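Local coordinates for polar amino acid ABC uptake transporter substrate binding protein (Streptococcus thermophilus LMG 18311, PDB 3HV1) that probably captures polar amino acids outside the cell membrane and hands them to an ABC transporter for uptake, at residues S117-D120 with G124-G127; K157-S162 with G174-L179; I169-G174 with D197-M202. One frame throughout, in Å; residues are numbered along the deposited sequence.

Interaction 1. Residues S117-D120 with G124-G127; sequences SGID and GMAG
I119 and selenomethionine M125 meet with their side chains crossing at about a right angle, and the selenium sits against both ends of the isoleucine fork. M125 SE is 4.0 Å from both I119 CG2 and I119 CD1. The fork opens this way because CG2 of I119 stands opposite its backbone N while CG1 lies beside it (chi1 -56°). M125 is bent at chi2 and chi3, which puts its selenium against the isoleucine. CG2 of I119 also rests on the backbone ahead of M125, 3.8 Å from G124 O; G124 has no side chain, and the methyl packs directly on its peptide. The loop concerned joins strand 105-114 to strand 130-133 in the mixed sheet of a lobe of the periplasmic-binding-protein fold. Both side chains are buried, with D177 and K128 also touching I119 and L149 touching M125. No hydrogen bond links the two segments; S117-D120 is shaped by an ST turn, in which I119 N donates to S117 OG at 3.0 Å, and S117 OG bonds in addition to K114 O. G118 makes the bend between them with positive phi, 85°. I119 itself is the centre of an inverse gamma turn, and its carbonyl oxygen pairs with T113 OG1, while G124 N is bonded to S121 OG.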
loop_
_atom_site.group_PDB
_atom_site.type_symbol
_atom_site.label_atom_id
_atom_site.label_comp_id
_atom_site.label_asym_id
_atom_site.label_seq_id
_atom_site.Cartn_x
_atom_site.Cartn_y
_atom_site.Cartn_z
ATOM N N SER A 117 8.565 6.361 -34.472
ATOM C CA SER A 117 8.912 7.762 -34.256
ATOM C C SER A 117 10.272 7.936 -33.607
ATOM O O SER A 117 10.895 8.993 -33.737
ATOM C CB SER A 117 7.880 8.456 -33.364
ATOM O OG SER A 117 8.054 8.086 -32.004
ATOM N N GLY A 118 10.720 6.909 -32.890
ATOM C CA GLY A 118 11.998 6.980 -32.200
ATOM C C GLY A 118 11.883 7.639 -30.832
ATOM O O GLY A 118 12.857 7.727 -30.080
ATOM N N ILE A 119 10.685 8.112 -30.502
ATOM C CA ILE A 119 10.461 8.774 -29.218
ATOM C C ILE A 119 10.193 7.730 -28.153
ATOM O O ILE A 119 9.035 7.364 -27.903
ATOM C CB ILE A 119 9.266 9.734 -29.285
ATOM C CG1 ILE A 119 9.481 10.747 -30.411
ATOM C CG2 ILE A 119 9.134 10.476 -27.967
ATOM C CD1 ILE A 119 8.263 11.595 -30.735
ATOM N N ASP A 120 11.258 7.257 -27.515
ATOM C CA ASP A 120 11.117 6.225 -26.502
ATOM C C ASP A 120 11.249 6.677 -25.057
ATOM O O ASP A 120 11.582 5.878 -24.182
ATOM C CB ASP A 120 12.096 5.078 -26.766
ATOM C CG ASP A 120 13.526 5.549 -26.915
ATOM O OD1 ASP A 120 13.848 6.660 -26.448
ATOM O OD2 ASP A 120 14.329 4.792 -27.498
ATOM N N GLY A 124 11.925 12.710 -24.600
ATOM C CA GLY A 124 12.100 12.756 -26.039
ATOM C C GLY A 124 11.038 13.554 -26.763
ATOM O O GLY A 124 11.097 13.724 -27.990
HETATM N N MSE A 125 10.065 14.049 -26.005
HETATM C CA MSE A 125 8.973 14.842 -26.558
HETATM C C MSE A 125 9.314 16.317 -26.695
HETATM O O MSE A 125 8.481 17.130 -27.109
HETATM C CB MSE A 125 7.729 14.674 -25.692
HETATM C CG MSE A 125 6.990 13.370 -25.938
HETATM SE SE MSE A 125 6.238 13.203 -27.676
HETATM C CE MSE A 125 5.108 14.705 -27.521
ATOM N N ALA A 126 10.549 16.658 -26.353
ATOM C CA ALA A 126 11.008 18.039 -26.440
ATOM C C ALA A 126 10.906 18.538 -27.877
ATOM O O ALA A 126 11.522 17.975 -28.787
ATOM C CB ALA A 126 12.452 18.137 -25.955
ATOM N N GLY A 127 10.109 19.581 -28.076
ATOM C CA GLY A 127 9.942 20.145 -29.404
ATOM C C GLY A 127 8.956 19.391 -30.278
ATOM O O GLY A 127 8.750 19.747 -31.441
#

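Interaction 2. Residues K157-S162 with G174-L179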
loop_
_atom_site.group_PDB
_atom_site.type_symbol
_atom_site.label_atom_id
_atom_site.label_comp_id
_atom_site.label_asym_id
_atom_site.label_seq_id
_atom_site.Cartn_x
_atom_site.Cartn_y
_atom_site.Cartn_z
ATOM N N LYS A 157 1.658 23.522 -25.582
ATOM C CA LYS A 157 0.220 23.296 -25.594
ATOM C C LYS A 157 -0.043 21.875 -26.072
ATOM O O LYS A 157 0.880 21.161 -26.455
ATOM C CB LYS A 157 -0.473 24.267 -26.558
ATOM C CG LYS A 157 0.017 25.707 -26.508
ATOM C CD LYS A 157 -0.183 26.350 -25.144
ATOM C CE LYS A 157 0.383 27.767 -25.127
ATOM N NZ LYS A 157 0.321 28.396 -23.779
ATOM N N VAL A 158 -1.310 21.476 -26.047
ATOM C CA VAL A 158 -1.702 20.157 -26.514
ATOM C C VAL A 158 -2.879 20.267 -27.462
ATOM O O VAL A 158 -3.805 21.047 -27.239
ATOM C CB VAL A 158 -2.110 19.223 -25.365
ATOM C CG1 VAL A 158 -0.878 18.751 -24.621
ATOM C CG2 VAL A 158 -3.073 19.939 -24.433
ATOM N N VAL A 159 -2.825 19.489 -28.533
ATOM C CA VAL A 159 -3.889 19.469 -29.513
ATOM C C VAL A 159 -4.984 18.591 -28.917
ATOM O O VAL A 159 -4.760 17.412 -28.617
ATOM C CB VAL A 159 -3.399 18.870 -30.840
ATOM C CG1 VAL A 159 -4.489 18.959 -31.896
ATOM C CG2 VAL A 159 -2.153 19.598 -31.301
ATOM N N GLN A 160 -6.167 19.166 -28.727
ATOM C CA GLN A 160 -7.271 18.414 -28.151
ATOM C C GLN A 160 -8.074 17.664 -29.201
ATOM O O GLN A 160 -8.289 18.154 -30.309
ATOM C CB GLN A 160 -8.192 19.343 -27.356
ATOM C CG GLN A 160 -7.546 19.932 -26.117
ATOM C CD GLN A 160 -8.538 20.682 -25.252
ATOM O OE1 GLN A 160 -9.544 20.120 -24.810
ATOM N NE2 GLN A 160 -8.259 21.959 -25.005
ATOM N N TYR A 161 -8.513 16.465 -28.837
ATOM C CA TYR A 161 -9.297 15.627 -29.725
ATOM C C TYR A 161 -10.560 15.210 -28.998
ATOM O O TYR A 161 -10.537 14.968 -27.794
ATOM C CB TYR A 161 -8.486 14.398 -30.128
ATOM C CG TYR A 161 -7.355 14.714 -31.078
ATOM C CD1 TYR A 161 -7.520 14.576 -32.455
ATOM C CD2 TYR A 161 -6.121 15.159 -30.602
ATOM C CE1 TYR A 161 -6.483 14.869 -33.340
ATOM C CE2 TYR A 161 -5.074 15.457 -31.477
ATOM C CZ TYR A 161 -5.261 15.307 -32.844
ATOM O OH TYR A 161 -4.228 15.576 -33.717
ATOM N N SER A 162 -11.662 15.130 -29.732
ATOM C CA SER A 162 -12.937 14.748 -29.140
ATOM C C SER A 162 -12.966 13.264 -28.810
ATOM O O SER A 162 -13.453 12.864 -27.750
ATOM C CB SER A 162 -14.084 15.085 -30.094
ATOM O OG SER A 162 -14.148 16.481 -30.336
ATOM N N GLY A 174 1.238 10.889 -38.349
ATOM C CA GLY A 174 2.350 11.765 -38.033
ATOM C C GLY A 174 1.907 13.176 -37.702
ATOM O O GLY A 174 2.724 14.025 -37.352
ATOM N N ARG A 175 0.610 13.436 -37.818
ATOM C CA ARG A 175 0.066 14.756 -37.509
ATOM C C ARG A 175 0.601 15.194 -36.154
ATOM O O ARG A 175 1.035 16.333 -35.983
ATOM C CB ARG A 175 -1.456 14.696 -37.462
ATOM C CG ARG A 175 -2.151 15.526 -38.516
ATOM C CD ARG A 175 -1.993 17.007 -38.239
ATOM N NE ARG A 175 -3.247 17.714 -38.466
ATOM C CZ ARG A 175 -3.908 17.717 -39.619
ATOM N NH1 ARG A 175 -3.431 17.049 -40.664
ATOM N NH2 ARG A 175 -5.054 18.380 -39.722
ATOM N N ILE A 176 0.544 14.285 -35.183
ATOM C CA ILE A 176 1.067 14.561 -33.851
ATOM C C ILE A 176 2.151 13.532 -33.571
ATOM O O ILE A 176 2.163 12.454 -34.173
ATOM C CB ILE A 176 -0.022 14.472 -32.751
ATOM C CG1 ILE A 176 -0.705 13.104 -32.787
ATOM C CG2 ILE A 176 -1.015 15.605 -32.922
ATOM C CD1 ILE A 176 -1.805 12.929 -31.742
ATOM N N ASP A 177 3.062 13.868 -32.666
ATOM C CA ASP A 177 4.162 12.973 -32.320
ATOM C C ASP A 177 3.864 12.104 -31.108
ATOM O O ASP A 177 4.444 11.035 -30.945
ATOM C CB ASP A 177 5.430 13.782 -32.034
ATOM C CG ASP A 177 5.881 14.594 -33.228
ATOM O OD1 ASP A 177 6.154 13.991 -34.279
ATOM O OD2 ASP A 177 5.952 15.832 -33.111
ATOM N N GLY A 178 2.966 12.573 -30.257
ATOM C CA GLY A 178 2.637 11.822 -29.067
ATOM C C GLY A 178 1.239 12.115 -28.588
ATOM O O GLY A 178 0.676 13.177 -28.874
ATOM N N LEU A 179 0.694 11.167 -27.835
ATOM C CA LEU A 179 -0.650 11.263 -27.298
ATOM C C LEU A 179 -0.622 10.964 -25.805
ATOM O O LEU A 179 -0.005 9.988 -25.377
ATOM C CB LEU A 179 -1.549 10.247 -28.016
ATOM C CG LEU A 179 -2.923 9.924 -27.427
ATOM C CD1 LEU A 179 -3.776 11.180 -27.371
ATOM C CD2 LEU A 179 -3.595 8.861 -28.285
#
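V159 makes the first and looser touch along strand 158-161, its CG2 methyl lying 4.5 Å from CG2 of I176. The residues flanking V159 turn their side chains elsewhere: V158 packs on Y139 and F142 of helix 137-144, and Q160 also reaches Y139. Meanwhile the backbone of V159 bonds to L130 and A132, fixing the strand beside strand 130-133. That neighbour lies between the two strands of a beta-alpha-beta crossover: strand 158-161 leads through helix 164-173 to strand 178-182, and both outer strands run parallel to strand 130-133. The contact joins the strand that enters the helix to the turn after it, across strand 130-133. Y161 brings the larger surface. Its ring and the I176 side chain approach from opposite directions, CE2 of Y161 standing 4.1 Å from CD1 of I176, with that methyl lying obliquely to the ring. The phenol end goes further, OH of Y161 reaching within 3.3 Å of I176 CG2. I176 offers both branches because CG1 is tucked between its backbone N and carbonyl carbon (chi1 56°), leaving CG2 beside the N. Though it rests on a methyl here, Y161 OH has a polar partner in D170 OD2 on helix 164-173, a hydrogen bond that ties the buried phenol to the helix; Q166 and A167 of that helix also touch the tyrosine.

Interaction 3. Residues I169-G174 with D197-M202; sequences IDLNSG and DQYNVM
Y199 OH is gripped by two partners, N172 OD1 and a water molecule. The phenol gives its hydrogen to OD1, which lies at the ring edge and in its plane. The modelled separation of Y199 OH and N172 OD1, 2.4 Å, is very short, so its exact length is doubtful, although the pairing itself fits the geometry. The water donates to Y199 OH at 2.9 Å and accepts from the other branch of the same amide, N172 ND2, at 3.1 Å. Amide, phenol and water thus close a small ring of hydrogen bonds in which both OD1 and ND2 are used, which is consistent with the modelled orientation of the amide. The two side chains cross at about a right angle, and the amide plane is turned 47° from the tyrosine ring. N172 does not project straight at the strand; its CG stands opposite the carbonyl carbon (chi1 -67°), and the outer part of the chain makes the approach.

L171, one residue earlier on the helix, adds the apolar part. Its CD2 comes to 4.0 Å from CE1 of Y199, obliquely to the ring, as the two side chains slide past each other in opposite directions. Beyond this contact L190 of helix 183-192 also touches Y199, and I176 touches L171. Close by, helix 164-173 ends: S173 N still bonds to I169 O at 3.0 Å, G174 then turns away with positive phi, and K114 NZ bonds to N172 O. In the partner segment, Q198, N200 and M202 pair through their backbones with K115, T113 and L111. The result is helix-on-sheet packing in an alpha/beta lobe of a solute-binding protein, with strand 199-203 antiparallel to strand 105-114.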
loop_
_atom_site.group_PDB
_atom_site.type_symbol
_atom_site.label_atom_id
_atom_site.label_comp_id
_atom_site.label_asym_id
_atom_site.label_seq_id
_atom_site.Cartn_x
_atom_site.Cartn_y
_atom_site.Cartn_z
ATOM N N ILE A 169 -5.688 8.357 -35.225
ATOM C CA ILE A 169 -5.544 8.564 -36.662
ATOM C C ILE A 169 -4.407 9.545 -36.903
ATOM O O ILE A 169 -3.524 9.299 -37.718
ATOM C CB ILE A 169 -6.851 9.122 -37.285
ATOM C CG1 ILE A 169 -7.911 8.019 -37.322
ATOM C CG2 ILE A 169 -6.576 9.662 -38.691
ATOM C CD1 ILE A 169 -9.279 8.474 -37.786
ATOM N N ASP A 170 -4.421 10.656 -36.178
ATOM C CA ASP A 170 -3.381 11.658 -36.333
ATOM C C ASP A 170 -2.016 11.187 -35.836
ATOM O O ASP A 170 -0.985 11.600 -36.367
ATOM C CB ASP A 170 -3.791 12.950 -35.627
ATOM C CG ASP A 170 -4.853 13.727 -36.404
ATOM O OD1 ASP A 170 -5.371 13.198 -37.411
ATOM O OD2 ASP A 170 -5.166 14.862 -35.998
ATOM N N LEU A 171 -1.999 10.332 -34.817
ATOM C CA LEU A 171 -0.721 9.827 -34.320
ATOM C C LEU A 171 -0.150 8.902 -35.393
ATOM O O LEU A 171 1.044 8.928 -35.656
ATOM C CB LEU A 171 -0.893 9.047 -33.004
ATOM C CG LEU A 171 0.398 8.577 -32.317
ATOM C CD1 LEU A 171 1.160 9.789 -31.769
ATOM C CD2 LEU A 171 0.078 7.615 -31.177
ATOM N N ASN A 172 -1.010 8.094 -36.015
ATOM C CA ASN A 172 -0.567 7.161 -37.056
ATOM C C ASN A 172 -0.063 7.848 -38.324
ATOM O O ASN A 172 0.850 7.354 -38.983
ATOM C CB ASN A 172 -1.696 6.185 -37.426
ATOM C CG ASN A 172 -2.031 5.235 -36.296
ATOM O OD1 ASN A 172 -1.172 4.930 -35.468
ATOM N ND2 ASN A 172 -3.271 4.750 -36.259
ATOM N N SER A 173 -0.661 8.990 -38.658
ATOM C CA SER A 173 -0.284 9.734 -39.856
ATOM C C SER A 173 0.904 10.657 -39.616
ATOM O O SER A 173 1.501 11.162 -40.567
ATOM C CB SER A 173 -1.460 10.582 -40.344
ATOM O OG SER A 173 -1.608 11.725 -39.520
ATOM N N GLY A 174 1.238 10.889 -38.349
ATOM C CA GLY A 174 2.350 11.765 -38.033
ATOM C C GLY A 174 1.907 13.176 -37.702
ATOM O O GLY A 174 2.724 14.025 -37.352
ATOM N N ASP A 197 2.081 -3.657 -30.005
ATOM C CA ASP A 197 3.533 -3.746 -30.162
ATOM C C ASP A 197 4.154 -2.797 -31.176
ATOM O O ASP A 197 5.347 -2.884 -31.449
ATOM C CB ASP A 197 3.978 -5.186 -30.453
ATOM C CG ASP A 197 3.260 -5.799 -31.626
ATOM O OD1 ASP A 197 2.676 -5.053 -32.440
ATOM O OD2 ASP A 197 3.286 -7.046 -31.735
ATOM N N GLN A 198 3.354 -1.900 -31.743
ATOM C CA GLN A 198 3.891 -0.917 -32.677
ATOM C C GLN A 198 3.992 0.441 -31.977
ATOM O O GLN A 198 4.346 1.441 -32.596
ATOM C CB GLN A 198 2.999 -0.801 -33.922
ATOM C CG GLN A 198 3.066 -2.028 -34.827
ATOM C CD GLN A 198 2.141 -1.926 -36.027
ATOM O OE1 GLN A 198 2.299 -1.051 -36.876
ATOM N NE2 GLN A 198 1.167 -2.821 -36.097
ATOM N N TYR A 199 3.692 0.467 -30.679
ATOM C CA TYR A 199 3.722 1.717 -29.909
ATOM C C TYR A 199 4.488 1.639 -28.606
ATOM O O TYR A 199 4.581 0.578 -27.990
ATOM C CB TYR A 199 2.300 2.143 -29.534
ATOM C CG TYR A 199 1.401 2.364 -30.705
ATOM C CD1 TYR A 199 1.250 3.635 -31.257
ATOM C CD2 TYR A 199 0.728 1.292 -31.294
ATOM C CE1 TYR A 199 0.452 3.835 -32.371
ATOM C CE2 TYR A 199 -0.070 1.479 -32.406
ATOM C CZ TYR A 199 -0.203 2.755 -32.941
ATOM O OH TYR A 199 -0.990 2.944 -34.046
ATOM N N ASN A 200 5.010 2.787 -28.185
ATOM C CA ASN A 200 5.690 2.912 -26.897
ATOM C C ASN A 200 4.575 3.496 -26.023
ATOM O O ASN A 200 4.036 4.549 -26.351
ATOM C CB ASN A 200 6.819 3.945 -26.951
ATOM C CG ASN A 200 7.982 3.507 -27.813
ATOM O OD1 ASN A 200 8.520 4.295 -28.590
ATOM N ND2 ASN A 200 8.382 2.258 -27.675
ATOM N N VAL A 201 4.217 2.806 -24.949
ATOM C CA VAL A 201 3.186 3.282 -24.037
ATOM C C VAL A 201 3.936 3.436 -22.735
ATOM O O VAL A 201 4.216 2.452 -22.043
ATOM C CB VAL A 201 2.071 2.258 -23.876
ATOM C CG1 VAL A 201 0.949 2.845 -23.026
ATOM C CG2 VAL A 201 1.572 1.835 -25.253
HETATM N N MSE A 202 4.265 4.681 -22.424
HETATM C CA MSE A 202 5.073 5.008 -21.266
HETATM C C MSE A 202 4.390 5.817 -20.175
HETATM O O MSE A 202 3.621 6.731 -20.465
HETATM C CB MSE A 202 6.297 5.796 -21.753
HETATM C CG MSE A 202 6.928 5.235 -23.038
HETATM SE SE MSE A 202 8.044 6.432 -24.027
HETATM C CE MSE A 202 6.732 7.315 -25.089
HETATM O O HOH W 1 -3.442 1.856 -35.124
#

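Overall arrangement
All three contacts lie in one lobe and are largely buried, but they differ in chemistry. Interaction 1 has no hydrogen bond across its segments and packs two parts of one connecting loop together; interaction 2 likewise lacks one, joining strand 158-161 to the turn before strand 178-182; interaction 3 adds a water-assisted hydrogen-bond ring, with N172, partly exposed, beside the buried L171 and Y199. Interactions 2 and 3 share G174 and are tied through helix 164-173. Interaction 1 adjoins both, I119 CD1 touching D177 CB and D120 touching M202. Strand 105-114 connects them further, preceding the loop of interaction 1 and pairing with strand 199-203 of interaction 3.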